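Side-chain contacts in actibind (Aspergillus niger, PDB 3D3Z), which cleaves RNA as a T2-family ribonuclease, probably without strict base specificity but with a preference for adenylic acid: residues S77-E80 with E86-S89; T117-I122 with G137-Q142; L150-A155 with S197-Y202. All coordinates share one frame; numbering follows the deposited sequence.

Contact 1: residues S77-E80 with E86-S89; sequences SILE and ELLS. With NAG (2-acetamido-2-deoxy-beta-D-glucopyranose), chain B.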
loop_
_atom_site.group_PDB
_atom_site.type_symbol
_atom_site.label_atom_id
_atom_site.label_comp_id
_atom_site.label_asym_id
_atom_site.label_seq_id
_atom_site.Cartn_x
_atom_site.Cartn_y
_atom_site.Cartn_z
ATOM N N SER A 77 8.748 11.725 14.618
ATOM C CA SER A 77 9.276 11.529 15.965
ATOM C C SER A 77 9.109 10.119 16.523
ATOM O O SER A 77 10.011 9.629 17.210
ATOM C CB SER A 77 8.579 12.481 16.912
ATOM O OG SER A 77 8.914 13.804 16.517
ATOM N N ILE A 78 7.995 9.463 16.205
ATOM C CA ILE A 78 7.762 8.095 16.673
ATOM C C ILE A 78 8.803 7.180 16.035
ATOM O O ILE A 78 9.459 6.381 16.722
ATOM C CB ILE A 78 6.355 7.631 16.368
ATOM C CG1 ILE A 78 5.332 8.337 17.274
ATOM C CG2 ILE A 78 6.277 6.171 16.534
ATOM C CD1 ILE A 78 3.933 8.226 16.867
ATOM N N LEU A 79 9.022 7.351 14.732
ATOM C CA LEU A 79 10.001 6.527 14.029
ATOM C C LEU A 79 11.423 6.776 14.532
ATOM O O LEU A 79 12.196 5.828 14.694
ATOM C CB LEU A 79 9.970 6.742 12.494
ATOM C CG LEU A 79 8.629 6.298 11.814
ATOM C CD1 LEU A 79 8.610 6.605 10.269
ATOM C CD2 LEU A 79 8.215 4.854 12.042
ATOM N N GLU A 80 11.767 8.037 14.751
ATOM C CA GLU A 80 13.082 8.381 15.288
ATOM C C GLU A 80 13.324 7.796 16.670
ATOM O O GLU A 80 14.348 7.210 16.907
ATOM C CB GLU A 80 13.250 9.875 15.352
ATOM C CG GLU A 80 13.463 10.491 13.944
ATOM C CD GLU A 80 13.249 11.991 13.862
ATOM O OE1 GLU A 80 12.539 12.587 14.733
ATOM O OE2 GLU A 80 13.767 12.579 12.877
ATOM N N GLU A 86 16.688 4.047 8.977
ATOM C CA GLU A 86 16.726 3.636 7.575
ATOM C C GLU A 86 15.325 3.631 6.967
ATOM O O GLU A 86 15.154 3.974 5.790
ATOM C CB GLU A 86 17.385 2.267 7.378
ATOM C CG GLU A 86 18.867 2.246 7.698
ATOM C CD GLU A 86 19.775 2.724 6.585
ATOM O OE1 GLU A 86 19.456 3.682 5.834
ATOM O OE2 GLU A 86 20.882 2.121 6.511
ATOM N N LEU A 87 14.329 3.239 7.768
ATOM C CA LEU A 87 12.958 3.281 7.339
ATOM C C LEU A 87 12.485 4.700 7.041
ATOM O O LEU A 87 11.869 4.923 6.000
ATOM C CB LEU A 87 12.023 2.661 8.394
ATOM C CG LEU A 87 10.502 2.748 8.227
ATOM C CD1 LEU A 87 10.046 1.940 6.976
ATOM C CD2 LEU A 87 9.846 2.209 9.444
ATOM N N LEU A 88 12.777 5.649 7.951
ATOM C CA LEU A 88 12.386 7.014 7.719
ATOM C C LEU A 88 13.057 7.598 6.444
ATOM O O LEU A 88 12.383 8.247 5.666
ATOM C CB LEU A 88 12.651 7.885 8.952
ATOM C CG LEU A 88 12.272 9.361 9.010
ATOM C CD1 LEU A 88 10.788 9.684 8.762
ATOM C CD2 LEU A 88 12.713 9.906 10.429
ATOM N N SER A 89 14.341 7.316 6.228
ATOM C CA SER A 89 15.090 7.723 5.024
ATOM C C SER A 89 14.436 7.145 3.750
ATOM O O SER A 89 14.192 7.865 2.756
ATOM C CB SER A 89 16.530 7.200 5.095
ATOM O OG SER A 89 17.274 7.866 6.093
HETATM C C1 NAG B . 3.922 11.181 19.889
HETATM C C2 NAG B . 4.903 10.947 21.064
HETATM C C3 NAG B . 4.218 10.098 22.129
HETATM C C4 NAG B . 2.872 10.661 22.490
HETATM C C5 NAG B . 2.017 10.830 21.221
HETATM C C6 NAG B . 0.604 11.343 21.492
HETATM C C7 NAG B . 7.268 10.844 20.427
HETATM C C8 NAG B . 8.491 10.036 20.093
HETATM N N2 NAG B . 6.095 10.237 20.643
HETATM O O3 NAG B . 5.061 9.961 23.262
HETATM O O4 NAG B . 2.326 9.722 23.386
HETATM O O5 NAG B . 2.701 11.709 20.339
HETATM O O6 NAG B . 0.665 12.545 22.223
HETATM O O7 NAG B . 7.379 12.066 20.468
#

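Contact 2: residues T117-I122 with G137-Q142; sequences TCINTI and GDFFQQ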
loop_
_atom_site.group_PDB
_atom_site.type_symbol
_atom_site.label_atom_id
_atom_site.label_comp_id
_atom_site.label_asym_id
_atom_site.label_seq_id
_atom_site.Cartn_x
_atom_site.Cartn_y
_atom_site.Cartn_z
ATOM N N THR A 117 -5.095 2.526 11.780
ATOM C CA THR A 117 -5.910 2.355 12.991
ATOM C C THR A 117 -7.059 1.395 12.783
ATOM O O THR A 117 -7.658 0.941 13.785
ATOM C CB THR A 117 -6.513 3.702 13.582
ATOM O OG1 THR A 117 -7.397 4.277 12.643
ATOM C CG2 THR A 117 -5.450 4.702 13.944
ATOM N N CYS A 118 -7.321 1.054 11.513
ATOM C CA CYS A 118 -8.398 0.151 11.137
ATOM C C CYS A 118 -7.938 -1.286 10.879
ATOM O O CYS A 118 -8.747 -2.138 10.512
ATOM C CB CYS A 118 -9.137 0.753 9.904
ATOM S SG CYS A 118 -10.029 2.266 10.272
ATOM N N ILE A 119 -6.647 -1.554 11.028
ATOM C CA ILE A 119 -6.120 -2.911 10.867
ATOM C C ILE A 119 -6.226 -3.591 12.266
ATOM O O ILE A 119 -5.451 -3.304 13.202
ATOM C CB ILE A 119 -4.710 -2.864 10.315
ATOM C CG1 ILE A 119 -4.702 -2.098 8.979
ATOM C CG2 ILE A 119 -4.131 -4.284 10.145
ATOM C CD1 ILE A 119 -3.332 -1.939 8.338
ATOM N N ASN A 120 -7.225 -4.454 12.417
ATOM C CA ASN A 120 -7.518 -5.003 13.745
ATOM C C ASN A 120 -6.362 -5.798 14.355
ATOM O O ASN A 120 -6.205 -5.805 15.579
ATOM C CB ASN A 120 -8.812 -5.829 13.725
ATOM C CG ASN A 120 -8.627 -7.140 13.030
ATOM O OD1 ASN A 120 -8.409 -7.165 11.838
ATOM N ND2 ASN A 120 -8.631 -8.232 13.785
ATOM N N THR A 121 -5.532 -6.439 13.525
ATOM C CA THR A 121 -4.471 -7.324 14.001
ATOM C C THR A 121 -3.177 -6.578 14.469
ATOM O O THR A 121 -2.235 -7.230 14.918
ATOM C CB THR A 121 -4.083 -8.356 12.942
ATOM O OG1 THR A 121 -3.675 -7.656 11.755
ATOM C CG2 THR A 121 -5.266 -9.338 12.621
ATOM N N ILE A 122 -3.225 -5.239 14.455
ATOM C CA ILE A 122 -2.092 -4.324 14.741
ATOM C C ILE A 122 -2.168 -3.744 16.153
ATOM O O ILE A 122 -1.274 -3.067 16.609
ATOM C CB ILE A 122 -2.115 -3.121 13.713
ATOM C CG1 ILE A 122 -1.878 -3.650 12.295
ATOM C CG2 ILE A 122 -1.114 -2.028 14.062
ATOM C CD1 ILE A 122 -1.315 -2.629 11.290
ATOM N N GLY A 137 5.260 2.139 14.197
ATOM C CA GLY A 137 6.477 1.877 13.447
ATOM C C GLY A 137 6.441 0.578 12.657
ATOM O O GLY A 137 6.956 0.522 11.515
ATOM N N ASP A 138 5.879 -0.472 13.266
ATOM C CA ASP A 138 5.778 -1.757 12.598
ATOM C C ASP A 138 4.915 -1.654 11.312
ATOM O O ASP A 138 5.194 -2.351 10.312
ATOM C CB ASP A 138 5.176 -2.826 13.498
ATOM C CG ASP A 138 6.165 -3.369 14.556
ATOM O OD1 ASP A 138 7.386 -3.064 14.540
ATOM O OD2 ASP A 138 5.638 -4.141 15.366
ATOM N N PHE A 139 3.848 -0.859 11.383
ATOM C CA PHE A 139 2.942 -0.604 10.261
ATOM C C PHE A 139 3.726 0.016 9.087
ATOM O O PHE A 139 3.777 -0.563 7.992
ATOM C CB PHE A 139 1.747 0.246 10.697
ATOM C CG PHE A 139 1.006 0.905 9.513
ATOM C CD1 PHE A 139 -0.013 0.233 8.844
ATOM C CD2 PHE A 139 1.365 2.145 9.066
ATOM C CE1 PHE A 139 -0.661 0.823 7.778
ATOM C CE2 PHE A 139 0.692 2.767 8.009
ATOM C CZ PHE A 139 -0.324 2.078 7.375
ATOM N N PHE A 140 4.461 1.081 9.337
ATOM C CA PHE A 140 5.263 1.740 8.306
ATOM C C PHE A 140 6.272 0.806 7.714
ATOM O O PHE A 140 6.305 0.657 6.500
ATOM C CB PHE A 140 5.874 3.009 8.837
ATOM C CG PHE A 140 4.864 4.105 8.933
ATOM C CD1 PHE A 140 4.469 4.787 7.779
ATOM C CD2 PHE A 140 4.228 4.415 10.115
ATOM C CE1 PHE A 140 3.498 5.734 7.792
ATOM C CE2 PHE A 140 3.250 5.383 10.139
ATOM C CZ PHE A 140 2.891 6.060 8.959
ATOM N N GLN A 141 6.963 0.053 8.569
ATOM C CA GLN A 141 7.833 -1.048 8.102
ATOM C C GLN A 141 7.120 -2.089 7.212
ATOM O O GLN A 141 7.642 -2.438 6.168
ATOM C CB GLN A 141 8.582 -1.745 9.269
ATOM C CG GLN A 141 9.704 -2.672 8.747
ATOM C CD GLN A 141 10.805 -1.957 7.997
ATOM O OE1 GLN A 141 11.530 -1.148 8.572
ATOM N NE2 GLN A 141 11.031 -2.346 6.747
ATOM N N GLN A 142 5.945 -2.539 7.613
ATOM C CA GLN A 142 5.169 -3.568 6.878
ATOM C C GLN A 142 4.774 -3.040 5.475
ATOM O O GLN A 142 4.923 -3.716 4.491
ATOM C CB GLN A 142 3.921 -3.911 7.687
ATOM C CG GLN A 142 3.058 -5.029 7.116
ATOM C CD GLN A 142 3.773 -6.332 6.927
ATOM O OE1 GLN A 142 4.495 -6.781 7.810
ATOM N NE2 GLN A 142 3.572 -6.953 5.787
#

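Contact 3: residues L150-A155 with S197-Y202; sequences LDSYTA and SQLYYY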
loop_
_atom_site.group_PDB
_atom_site.type_symbol
_atom_site.label_atom_id
_atom_site.label_comp_id
_atom_site.label_asym_id
_atom_site.label_seq_id
_atom_site.Cartn_x
_atom_site.Cartn_y
_atom_site.Cartn_z
ATOM N N LEU A 150 6.478 -5.287 -4.989
ATOM C CA LEU A 150 5.481 -4.893 -6.008
ATOM C C LEU A 150 6.044 -3.784 -6.864
ATOM O O LEU A 150 5.530 -2.671 -6.827
ATOM C CB LEU A 150 4.209 -4.409 -5.290
ATOM C CG LEU A 150 3.437 -5.482 -4.550
ATOM C CD1 LEU A 150 2.415 -4.869 -3.618
ATOM C CD2 LEU A 150 2.771 -6.426 -5.546
ATOM N N ASP A 151 7.136 -4.082 -7.573
ATOM C CA ASP A 151 7.835 -3.117 -8.405
ATOM C C ASP A 151 7.081 -3.002 -9.763
ATOM O O ASP A 151 7.444 -3.613 -10.765
ATOM C CB ASP A 151 9.293 -3.509 -8.590
ATOM C CG ASP A 151 10.086 -2.511 -9.412
ATOM O OD1 ASP A 151 9.558 -1.491 -9.907
ATOM O OD2 ASP A 151 11.290 -2.770 -9.606
ATOM N N SER A 152 6.034 -2.197 -9.720
ATOM C CA SER A 152 5.185 -1.807 -10.848
ATOM C C SER A 152 5.969 -1.305 -12.054
ATOM O O SER A 152 5.719 -1.745 -13.177
ATOM C CB SER A 152 4.216 -0.722 -10.330
ATOM O OG SER A 152 3.407 -1.253 -9.310
ATOM N N TYR A 153 6.909 -0.385 -11.856
ATOM C CA TYR A 153 7.691 0.138 -12.977
ATOM C C TYR A 153 8.384 -0.963 -13.774
ATOM O O TYR A 153 8.319 -0.960 -15.014
ATOM C CB TYR A 153 8.730 1.147 -12.548
ATOM C CG TYR A 153 9.407 1.799 -13.726
ATOM C CD1 TYR A 153 8.960 3.028 -14.187
ATOM C CD2 TYR A 153 10.461 1.169 -14.429
ATOM C CE1 TYR A 153 9.540 3.645 -15.252
ATOM C CE2 TYR A 153 11.047 1.791 -15.543
ATOM C CZ TYR A 153 10.564 3.031 -15.943
ATOM O OH TYR A 153 11.094 3.711 -17.018
ATOM N N THR A 154 9.052 -1.876 -13.076
ATOM C CA THR A 154 9.751 -2.965 -13.732
ATOM C C THR A 154 8.796 -3.977 -14.349
ATOM O O THR A 154 9.043 -4.464 -15.440
ATOM C CB THR A 154 10.703 -3.666 -12.777
ATOM O OG1 THR A 154 11.666 -2.709 -12.341
ATOM C CG2 THR A 154 11.457 -4.791 -13.493
ATOM N N ALA A 155 7.711 -4.294 -13.667
ATOM C CA ALA A 155 6.736 -5.218 -14.240
ATOM C C ALA A 155 6.182 -4.645 -15.567
ATOM O O ALA A 155 5.968 -5.389 -16.535
ATOM C CB ALA A 155 5.623 -5.487 -13.270
ATOM N N SER A 197 -1.769 6.781 -13.105
ATOM C CA SER A 197 -1.725 7.576 -11.880
ATOM C C SER A 197 -1.665 6.765 -10.562
ATOM O O SER A 197 -0.921 7.120 -9.674
ATOM C CB SER A 197 -2.954 8.451 -11.842
ATOM O OG SER A 197 -2.900 9.221 -10.676
ATOM N N GLN A 198 -2.495 5.732 -10.423
ATOM C CA GLN A 198 -2.640 4.977 -9.165
ATOM C C GLN A 198 -2.802 3.479 -9.421
ATOM O O GLN A 198 -3.395 3.079 -10.450
ATOM C CB GLN A 198 -3.869 5.479 -8.406
ATOM C CG GLN A 198 -3.770 6.958 -7.935
ATOM C CD GLN A 198 -4.784 7.328 -6.896
ATOM O OE1 GLN A 198 -4.956 6.602 -5.924
ATOM N NE2 GLN A 198 -5.487 8.485 -7.094
ATOM N N LEU A 199 -2.341 2.683 -8.459
ATOM C CA LEU A 199 -2.462 1.217 -8.456
ATOM C C LEU A 199 -2.873 0.741 -7.050
ATOM O O LEU A 199 -2.368 1.263 -6.006
ATOM C CB LEU A 199 -1.161 0.557 -8.906
ATOM C CG LEU A 199 -0.600 0.795 -10.318
ATOM C CD1 LEU A 199 0.755 0.138 -10.486
ATOM C CD2 LEU A 199 -1.588 0.299 -11.410
ATOM N N TYR A 200 -3.873 -0.155 -6.993
ATOM C CA TYR A 200 -4.216 -0.896 -5.746
ATOM C C TYR A 200 -4.046 -2.401 -5.962
ATOM O O TYR A 200 -4.801 -3.034 -6.715
ATOM C CB TYR A 200 -5.635 -0.692 -5.233
ATOM C CG TYR A 200 -6.284 0.674 -5.233
ATOM C CD1 TYR A 200 -5.554 1.882 -5.290
ATOM C CD2 TYR A 200 -7.675 0.768 -5.142
ATOM C CE1 TYR A 200 -6.204 3.103 -5.274
ATOM C CE2 TYR A 200 -8.322 1.985 -5.125
ATOM C CZ TYR A 200 -7.596 3.151 -5.178
ATOM O OH TYR A 200 -8.278 4.359 -5.144
ATOM N N TYR A 201 -3.052 -2.973 -5.290
ATOM C CA TYR A 201 -2.849 -4.425 -5.270
ATOM C C TYR A 201 -3.550 -5.013 -4.055
ATOM O O TYR A 201 -3.228 -4.661 -2.921
ATOM C CB TYR A 201 -1.365 -4.744 -5.245
ATOM C CG TYR A 201 -0.523 -4.317 -6.424
ATOM C CD1 TYR A 201 -0.280 -5.201 -7.494
ATOM C CD2 TYR A 201 0.123 -3.087 -6.454
ATOM C CE1 TYR A 201 0.558 -4.846 -8.535
ATOM C CE2 TYR A 201 0.933 -2.739 -7.504
ATOM C CZ TYR A 201 1.113 -3.608 -8.558
ATOM O OH TYR A 201 1.932 -3.295 -9.604
ATOM N N TYR A 202 -4.512 -5.914 -4.300
ATOM C CA TYR A 202 -5.337 -6.520 -3.259
ATOM C C TYR A 202 -4.727 -7.833 -2.773
ATOM O O TYR A 202 -4.070 -8.576 -3.537
ATOM C CB TYR A 202 -6.770 -6.783 -3.740
ATOM C CG TYR A 202 -7.586 -5.533 -4.048
ATOM C CD1 TYR A 202 -8.645 -5.161 -3.257
ATOM C CD2 TYR A 202 -7.298 -4.738 -5.164
ATOM C CE1 TYR A 202 -9.398 -3.992 -3.539
ATOM C CE2 TYR A 202 -8.058 -3.576 -5.464
ATOM C CZ TYR A 202 -9.100 -3.236 -4.659
ATOM O OH TYR A 202 -9.831 -2.101 -4.953
#

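Contact 1: residues S77-E80 with E86-S89
Two successive helices, 75-81 and 85-94, joined by a short connection, meet through a small cluster of leucines in which L79 touches both L87 and L88. The two methyl groups of L79 divide the work. Its CD2 lies 4.1 Å from CD2 of L87, the two side chains crossing at about a right angle, while its CD1 meets CD1 of L88 at the same 4.1 Å. L88 swings its CG anti to the backbone N (chi1 -177°), and its two methyls then serve different neighbours: CD1 goes to L79, and CD2 touches CG of E80 at 3.6 Å. In this way the chain of the exposed E80 lies along the border of the buried leucines. Within the α+β fold of RNase T2, the two helices belong to the helical part of the molecule, and L87 also packs on F140, Q141 and V144 of helix 134-147. On another flank helix 75-81 faces a sugar of an attached glycan: the acetamide methyl C8 of the NAG is 3.3 Å from the carbonyl O of S77, and CG1 of I78 lies 3.9 Å from its N2.

Contact 2: residues T117-I122 with G137-Q142
In the helical layer of the RNase T2 fold, I119 and I122, from the loop that follows helix 104-116, close on the ring of F139 in helix 134-147. The apolar contacts are few and well defined. I119 presents its terminal methyl, CD1, near the plane of the ring at its edge, so it meets the rim of the phenyl group and does not lie over a face. I122, in one of its two conformers, does likewise, with its CD1 4.0 Å from CD1 of F139. F139 extends toward the loop because its ring carbon CG is turned opposite the backbone N (chi1 162°). Aromatic packing continues along the helix: CD2 of F139 stands 3.8 Å above the plane of the F140 ring, over its centre. Backbone and covalent bonds shape the loop itself, which I122 N draws into a turn by donating to I119 O, while C118 is joined to C66 by a disulfide. The F139 side chain is about 5 Å from those of E111 and H115, so this apolar cluster adjoins the predicted active-site residues of helix 104-116. On the loop side, the closest approach is made by CD1 of I119, 3.9 Å from CE1 of F139.

Contact 3: residues L150-A155 with S197-Y202
The start of helix 152-158 packs against strand 195-206, with the CA atoms of L150 and Y201 8.4 Å apart and those of S152 and L199 at 8.6 Å. L150 and Y201 run alongside each other, pointing opposite ways, which brings CD2 of the leucine over one face of the ring. This CH-pi contact measures 4.0 Å from L150 CD2 to the Y201 ring centroid, 17° off the ring normal. At the other end of the same tyrosine, OH donates to OG of S152 over a very short 2.5 Å, with the serine oxygen lying in the ring plane at the edge. The chi1 of S152 (-62°) turns OG toward the tyrosine hydroxyl, and the same OG, buried here, also bonds to Q34 OE1. Face and edge contacts together limit how far the ring can turn. CD1 of L199 presses close to S152 OG, at a tight 3.2 Å. D151, just before S152, is the N-cap: its OD1 accepts from T154 N and its OD2 from T154 OG1, at 2.8 Å, both from above the carboxylate plane. The arrangement is thus an N-capped helix whose first residue S152, with L150 just before it, packs on the antiparallel sheet in the α+β core of an RNase T2 enzyme.

How the contacts relate
The three contacts follow one another along the chain, each closing before the next opens. Contacts 1 and 2 are neighbours, with centres 15 Å apart, and they touch where helix 134-147 packs against both helices of contact 1: L79 CD2 comes within 3.7 Å of G137 CA. Contact 3 belongs to another region. Its centre is 21 Å from that of contact 2, on the opposite side of the chain's centre, and it joins helix 152-158, the next helix in sequence, to the antiparallel sheet. Contacts 1 and 2 thus lie among the helices and contact 3 on the sheet, and predicted active-site residues occur on both sides, with H51 about 8 Å from the L199 side chain of contact 3.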